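Local structure of mandelate racemase/muconate lactonizing enzyme (Polaromonas sp., 2OG9) at residues D13-V18 / P85-E90; D94-W99 / G294-L299. The protein probably racemises mandelate or a related hydroxy acid, as a TIM-barrel enzyme of the enolase superfamily. All coordinates share one frame; numbering follows the deposited sequence.

Interaction 1. Residues D13-V18 / P85-E90; sequences DRITWV and PALIGE
Ile15 is held at both ends of its backbone by the loop 85-90. Its N-H donates to Glu90 O at 2.8 Å. Its carbonyl accepts Gly89 N at 2.6 Å, in the carbonyl plane and nearly straight at hydrogen. Between the two bonds the Ile15 side chain points into the loop and lies over Leu87 O, which CB approaches to 3.3 Å. Its CD1 reaches Leu87 CB at 4.1 Å. Arg14 CG meets Gly89 O at 3.2 Å. Ile88 starts out pointing away but turns back through its bent chain, chi1 and chi2 both near -60°. Its CD1 thereby lies 4.0 Å from Val18 CG2 and beside the backbone of Thr16. The loop presents these groups through a type II turn from Leu87 to Glu90, with Gly89 at the position where a side chain would strike the preceding carbonyl. It docks on the start of strand 15-26, an inner strand of the antiparallel sheet in the enolase-type N-terminal domain, next to a classic beta bulge in which Thr16 and Trp17 both face Glu55. Further out, Asp13 OD1 receives Arg14 N while OD2 pairs with Arg133, and Glu90 OE2 forms a salt bridge with Lys101.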
loop_
_atom_site.group_PDB
_atom_site.type_symbol
_atom_site.label_atom_id
_atom_site.label_comp_id
_atom_site.label_asym_id
_atom_site.label_seq_id
_atom_site.Cartn_x
_atom_site.Cartn_y
_atom_site.Cartn_z
ATOM N N ASP A 13 29.786 -11.810 -37.069
ATOM C CA ASP A 13 30.470 -13.085 -37.233
ATOM C C ASP A 13 29.384 -14.141 -37.429
ATOM O O ASP A 13 28.208 -13.809 -37.579
ATOM C CB ASP A 13 31.275 -13.407 -35.971
ATOM C CG ASP A 13 32.407 -14.379 -36.229
ATOM O OD1 ASP A 13 32.369 -15.096 -37.257
ATOM O OD2 ASP A 13 33.334 -14.429 -35.390
ATOM N N ARG A 14 29.774 -15.408 -37.413
ATOM C CA ARG A 14 28.815 -16.486 -37.583
ATOM C C ARG A 14 29.317 -17.753 -36.895
ATOM O O ARG A 14 30.439 -18.196 -37.135
ATOM C CB ARG A 14 28.592 -16.744 -39.075
ATOM C CG ARG A 14 27.427 -17.656 -39.387
ATOM C CD ARG A 14 27.895 -18.838 -40.219
ATOM N NE ARG A 14 28.654 -18.403 -41.391
ATOM C CZ ARG A 14 29.410 -19.209 -42.130
ATOM N NH1 ARG A 14 29.511 -20.494 -41.822
ATOM N NH2 ARG A 14 30.077 -18.726 -43.171
ATOM N N ILE A 15 28.483 -18.320 -36.029
ATOM C CA ILE A 15 28.825 -19.536 -35.298
ATOM C C ILE A 15 28.814 -20.718 -36.260
ATOM O O ILE A 15 27.833 -20.940 -36.965
ATOM C CB ILE A 15 27.807 -19.804 -34.159
ATOM C CG1 ILE A 15 27.844 -18.647 -33.151
ATOM C CG2 ILE A 15 28.105 -21.146 -33.496
ATOM C CD1 ILE A 15 26.819 -18.752 -32.025
ATOM N N THR A 16 29.896 -21.487 -36.276
ATOM C CA THR A 16 29.981 -22.622 -37.183
ATOM C C THR A 16 30.171 -23.969 -36.500
ATOM O O THR A 16 29.894 -25.009 -37.091
ATOM C CB THR A 16 31.132 -22.418 -38.193
ATOM O OG1 THR A 16 32.358 -22.200 -37.486
ATOM C CG2 THR A 16 30.854 -21.211 -39.081
ATOM N N TRP A 17 30.621 -23.956 -35.249
ATOM C CA TRP A 17 30.873 -25.200 -34.531
ATOM C C TRP A 17 30.565 -25.048 -33.051
ATOM O O TRP A 17 30.808 -23.997 -32.466
ATOM C CB TRP A 17 32.347 -25.590 -34.702
ATOM C CG TRP A 17 32.758 -26.875 -34.034
ATOM C CD1 TRP A 17 32.519 -28.146 -34.478
ATOM C CD2 TRP A 17 33.532 -27.010 -32.832
ATOM N NE1 TRP A 17 33.103 -29.060 -33.633
ATOM C CE2 TRP A 17 33.731 -28.391 -32.615
ATOM C CE3 TRP A 17 34.076 -26.097 -31.918
ATOM C CZ2 TRP A 17 34.456 -28.883 -31.523
ATOM C CZ3 TRP A 17 34.798 -26.584 -30.831
ATOM C CH2 TRP A 17 34.980 -27.966 -30.644
ATOM N N VAL A 18 30.030 -26.103 -32.453
ATOM C CA VAL A 18 29.708 -26.097 -31.031
ATOM C C VAL A 18 29.971 -27.482 -30.465
ATOM O O VAL A 18 29.593 -28.483 -31.069
ATOM C CB VAL A 18 28.219 -25.748 -30.776
ATOM C CG1 VAL A 18 27.932 -25.774 -29.288
ATOM C CG2 VAL A 18 27.886 -24.383 -31.350
ATOM N N PRO A 85 22.206 -27.162 -31.980
ATOM C CA PRO A 85 22.076 -26.821 -33.404
ATOM C C PRO A 85 21.482 -25.441 -33.675
ATOM O O PRO A 85 21.736 -24.844 -34.720
ATOM C CB PRO A 85 21.191 -27.942 -33.951
ATOM C CG PRO A 85 21.559 -29.114 -33.078
ATOM C CD PRO A 85 21.607 -28.481 -31.701
ATOM N N ALA A 86 20.687 -24.932 -32.738
ATOM C CA ALA A 86 20.062 -23.623 -32.915
ATOM C C ALA A 86 21.074 -22.481 -32.942
ATOM O O ALA A 86 20.746 -21.365 -33.340
ATOM C CB ALA A 86 19.030 -23.379 -31.809
ATOM N N LEU A 87 22.303 -22.757 -32.515
ATOM C CA LEU A 87 23.338 -21.727 -32.496
ATOM C C LEU A 87 24.087 -21.602 -33.820
ATOM O O LEU A 87 24.624 -20.545 -34.132
ATOM C CB LEU A 87 24.352 -22.007 -31.377
ATOM C CG LEU A 87 23.939 -21.723 -29.932
ATOM C CD1 LEU A 87 25.039 -22.190 -28.979
ATOM C CD2 LEU A 87 23.686 -20.222 -29.758
ATOM N N ILE A 88 24.127 -22.677 -34.596
ATOM C CA ILE A 88 24.850 -22.644 -35.865
ATOM C C ILE A 88 24.319 -21.585 -36.828
ATOM O O ILE A 88 23.117 -21.488 -37.062
ATOM C CB ILE A 88 24.810 -24.014 -36.568
ATOM C CG1 ILE A 88 25.367 -25.096 -35.637
ATOM C CG2 ILE A 88 25.612 -23.952 -37.863
ATOM C CD1 ILE A 88 26.801 -24.852 -35.173
ATOM N N GLY A 89 25.230 -20.789 -37.378
ATOM C CA GLY A 89 24.846 -19.756 -38.322
ATOM C C GLY A 89 24.502 -18.411 -37.707
ATOM O O GLY A 89 24.407 -17.411 -38.417
ATOM N N GLU A 90 24.322 -18.379 -36.390
ATOM C CA GLU A 90 23.965 -17.143 -35.697
ATOM C C GLU A 90 25.152 -16.233 -35.394
ATOM O O GLU A 90 26.290 -16.687 -35.269
ATOM C CB GLU A 90 23.247 -17.470 -34.383
ATOM C CG GLU A 90 21.899 -18.152 -34.536
ATOM C CD GLU A 90 20.829 -17.219 -35.070
ATOM O OE1 GLU A 90 20.979 -15.988 -34.926
ATOM O OE2 GLU A 90 19.824 -17.714 -35.621
#

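Interaction 2. Residues D94-W99 / G294-L299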
loop_
_atom_site.group_PDB
_atom_site.type_symbol
_atom_site.label_atom_id
_atom_site.label_comp_id
_atom_site.label_asym_id
_atom_site.label_seq_id
_atom_site.Cartn_x
_atom_site.Cartn_y
_atom_site.Cartn_z
ATOM N N ASP A 94 25.247 -11.220 -30.658
ATOM C CA ASP A 94 23.891 -10.954 -30.175
ATOM C C ASP A 94 23.568 -11.953 -29.068
ATOM O O ASP A 94 22.660 -12.785 -29.187
ATOM C CB ASP A 94 22.898 -11.075 -31.334
ATOM C CG ASP A 94 23.144 -10.042 -32.413
ATOM O OD1 ASP A 94 23.668 -8.957 -32.086
ATOM O OD2 ASP A 94 22.797 -10.296 -33.587
ATOM N N ILE A 95 24.325 -11.845 -27.980
ATOM C CA ILE A 95 24.214 -12.751 -26.850
ATOM C C ILE A 95 22.841 -12.889 -26.210
ATOM O O ILE A 95 22.340 -14.007 -26.063
ATOM C CB ILE A 95 25.259 -12.385 -25.770
ATOM C CG1 ILE A 95 26.652 -12.333 -26.414
ATOM C CG2 ILE A 95 25.230 -13.406 -24.636
ATOM C CD1 ILE A 95 27.795 -12.140 -25.423
ATOM N N ALA A 96 22.235 -11.772 -25.827
ATOM C CA ALA A 96 20.911 -11.819 -25.200
ATOM C C ALA A 96 19.885 -12.405 -26.169
ATOM O O ALA A 96 19.042 -13.214 -25.780
ATOM C CB ALA A 96 20.486 -10.421 -24.759
ATOM N N LYS A 97 19.964 -11.987 -27.431
ATOM C CA LYS A 97 19.062 -12.472 -28.473
ATOM C C LYS A 97 19.110 -14.000 -28.576
ATOM O O LYS A 97 18.068 -14.654 -28.665
ATOM C CB LYS A 97 19.446 -11.852 -29.823
ATOM C CG LYS A 97 18.480 -12.191 -30.956
ATOM C CD LYS A 97 18.959 -11.653 -32.307
ATOM C CE LYS A 97 20.135 -12.457 -32.840
ATOM N NZ LYS A 97 20.586 -11.991 -34.189
ATOM N N LEU A 98 20.321 -14.557 -28.567
ATOM C CA LEU A 98 20.514 -16.000 -28.652
ATOM C C LEU A 98 20.070 -16.707 -27.379
ATOM O O LEU A 98 19.635 -17.856 -27.426
ATOM C CB LEU A 98 21.981 -16.328 -28.949
ATOM C CG LEU A 98 22.437 -15.953 -30.366
ATOM C CD1 LEU A 98 23.918 -16.264 -30.546
ATOM C CD2 LEU A 98 21.606 -16.724 -31.379
ATOM N N TRP A 99 20.201 -16.037 -26.238
ATOM C CA TRP A 99 19.754 -16.626 -24.974
ATOM C C TRP A 99 18.240 -16.857 -25.143
ATOM O O TRP A 99 17.718 -17.937 -24.840
ATOM C CB TRP A 99 19.997 -15.661 -23.806
ATOM C CG TRP A 99 19.879 -16.309 -22.441
ATOM C CD1 TRP A 99 20.891 -16.847 -21.698
ATOM C CD2 TRP A 99 18.676 -16.511 -21.682
ATOM N NE1 TRP A 99 20.394 -17.370 -20.525
ATOM C CE2 TRP A 99 19.039 -17.179 -20.491
ATOM C CE3 TRP A 99 17.326 -16.195 -21.896
ATOM C CZ2 TRP A 99 18.102 -17.534 -19.513
ATOM C CZ3 TRP A 99 16.395 -16.548 -20.925
ATOM C CH2 TRP A 99 16.789 -17.213 -19.748
ATOM N N GLY A 294 23.532 -18.239 -16.698
ATOM C CA GLY A 294 24.647 -17.563 -17.331
ATOM C C GLY A 294 24.858 -16.114 -16.937
ATOM O O GLY A 294 24.209 -15.583 -16.029
ATOM N N ILE A 295 25.782 -15.474 -17.641
ATOM C CA ILE A 295 26.132 -14.084 -17.398
ATOM C C ILE A 295 24.999 -13.122 -17.762
ATOM O O ILE A 295 24.765 -12.136 -17.058
ATOM C CB ILE A 295 27.401 -13.710 -18.199
ATOM C CG1 ILE A 295 28.601 -14.482 -17.636
ATOM C CG2 ILE A 295 27.623 -12.203 -18.157
ATOM C CD1 ILE A 295 29.865 -14.430 -18.509
ATOM N N THR A 296 24.294 -13.415 -18.851
ATOM C CA THR A 296 23.203 -12.556 -19.295
ATOM C C THR A 296 22.145 -12.368 -18.197
ATOM O O THR A 296 21.827 -11.232 -17.843
ATOM C CB THR A 296 22.578 -13.092 -20.609
ATOM O OG1 THR A 296 23.511 -12.896 -21.688
ATOM C CG2 THR A 296 21.280 -12.365 -20.932
ATOM N N PRO A 297 21.583 -13.463 -17.648
ATOM C CA PRO A 297 20.583 -13.234 -16.592
ATOM C C PRO A 297 21.219 -12.688 -15.308
ATOM O O PRO A 297 20.590 -11.935 -14.561
ATOM C CB PRO A 297 19.924 -14.608 -16.412
ATOM C CG PRO A 297 20.944 -15.583 -16.956
ATOM C CD PRO A 297 21.534 -14.853 -18.134
ATOM N N PHE A 298 22.477 -13.052 -15.069
ATOM C CA PHE A 298 23.196 -12.568 -13.890
ATOM C C PHE A 298 23.299 -11.039 -13.932
ATOM O O PHE A 298 23.134 -10.374 -12.912
ATOM C CB PHE A 298 24.608 -13.170 -13.832
ATOM C CG PHE A 298 25.398 -12.755 -12.615
ATOM C CD1 PHE A 298 25.528 -13.615 -11.528
ATOM C CD2 PHE A 298 26.000 -11.502 -12.551
ATOM C CE1 PHE A 298 26.246 -13.232 -10.396
ATOM C CE2 PHE A 298 26.718 -11.112 -11.419
ATOM C CZ PHE A 298 26.839 -11.978 -10.346
ATOM N N LEU A 299 23.575 -10.479 -15.106
ATOM C CA LEU A 299 23.690 -9.030 -15.230
ATOM C C LEU A 299 22.356 -8.349 -14.944
ATOM O O LEU A 299 22.319 -7.262 -14.370
ATOM C CB LEU A 299 24.185 -8.645 -16.627
ATOM C CG LEU A 299 25.617 -9.090 -16.937
ATOM C CD1 LEU A 299 25.977 -8.675 -18.343
ATOM C CD2 LEU A 299 26.583 -8.473 -15.926
#
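The start of helix 295-307, in the TIM-barrel domain, packs against the start of helix 95-104, in the N-terminal capping domain, forming part of the seam between the two domains of the enolase fold. The short helical segments approach to 10.5 Å between axes, at 105° between their directions. Thr296 sits at the middle of the contact. Its OG1 lies 3.5 Å from Ile95 CG2. Its CG2 is 4.4 Å from Ala96 CB. A turn further along, the indole of Trp99 reaches Pro297, CG being anti to the backbone N (chi1 -166°). The proline meets the ring obliquely, NE1 of Trp99 coming within 3.7 Å of Pro297 CD. The indole N-H is hydrogen-bonded to Gly293 O, just before the helix, which fixes the ring's placement beside the proline. An alanine in place of Trp99 would probably open a gap beside Pro297 and leave Gly293 O without its indole donor. Thr296 OG1, although buried against a methyl group, is hydrogen-bonded to both Asp123 and Trp127 of helix 114-133. The direct contact between these segments is thus van der Waals packing, with the polar groups of Trp99 and Thr296 satisfied by Gly293 and by helix 114-133.

Interactions 1 and 2 follow one another along the chain, their centres about 16 Å apart, and helix 95-104 bridges them. Leu98, which takes no part in the contact with 294-299, packs on interaction 1, its CD2 lying 3.5 Å from Glu90 CG. Helix 114-133 backs both contacts, through Phe122 and Leu126 at interaction 1 and Asp123 and Trp127 at interaction 2. The first contact is confined to the N-terminal domain; the second joins it to the barrel. Asp94, at the N-cap of helix 95-104, pairs through OD2 with Lys97 and with Lys140 of the second subunit. In this superfamily the active site lies at the C-terminal ends of the barrel strands, capped by the N-terminal domain; neither contact is known to supply a residue to it. The calcium site seen in the crystal, at Ala254 and Phe257, includes none either.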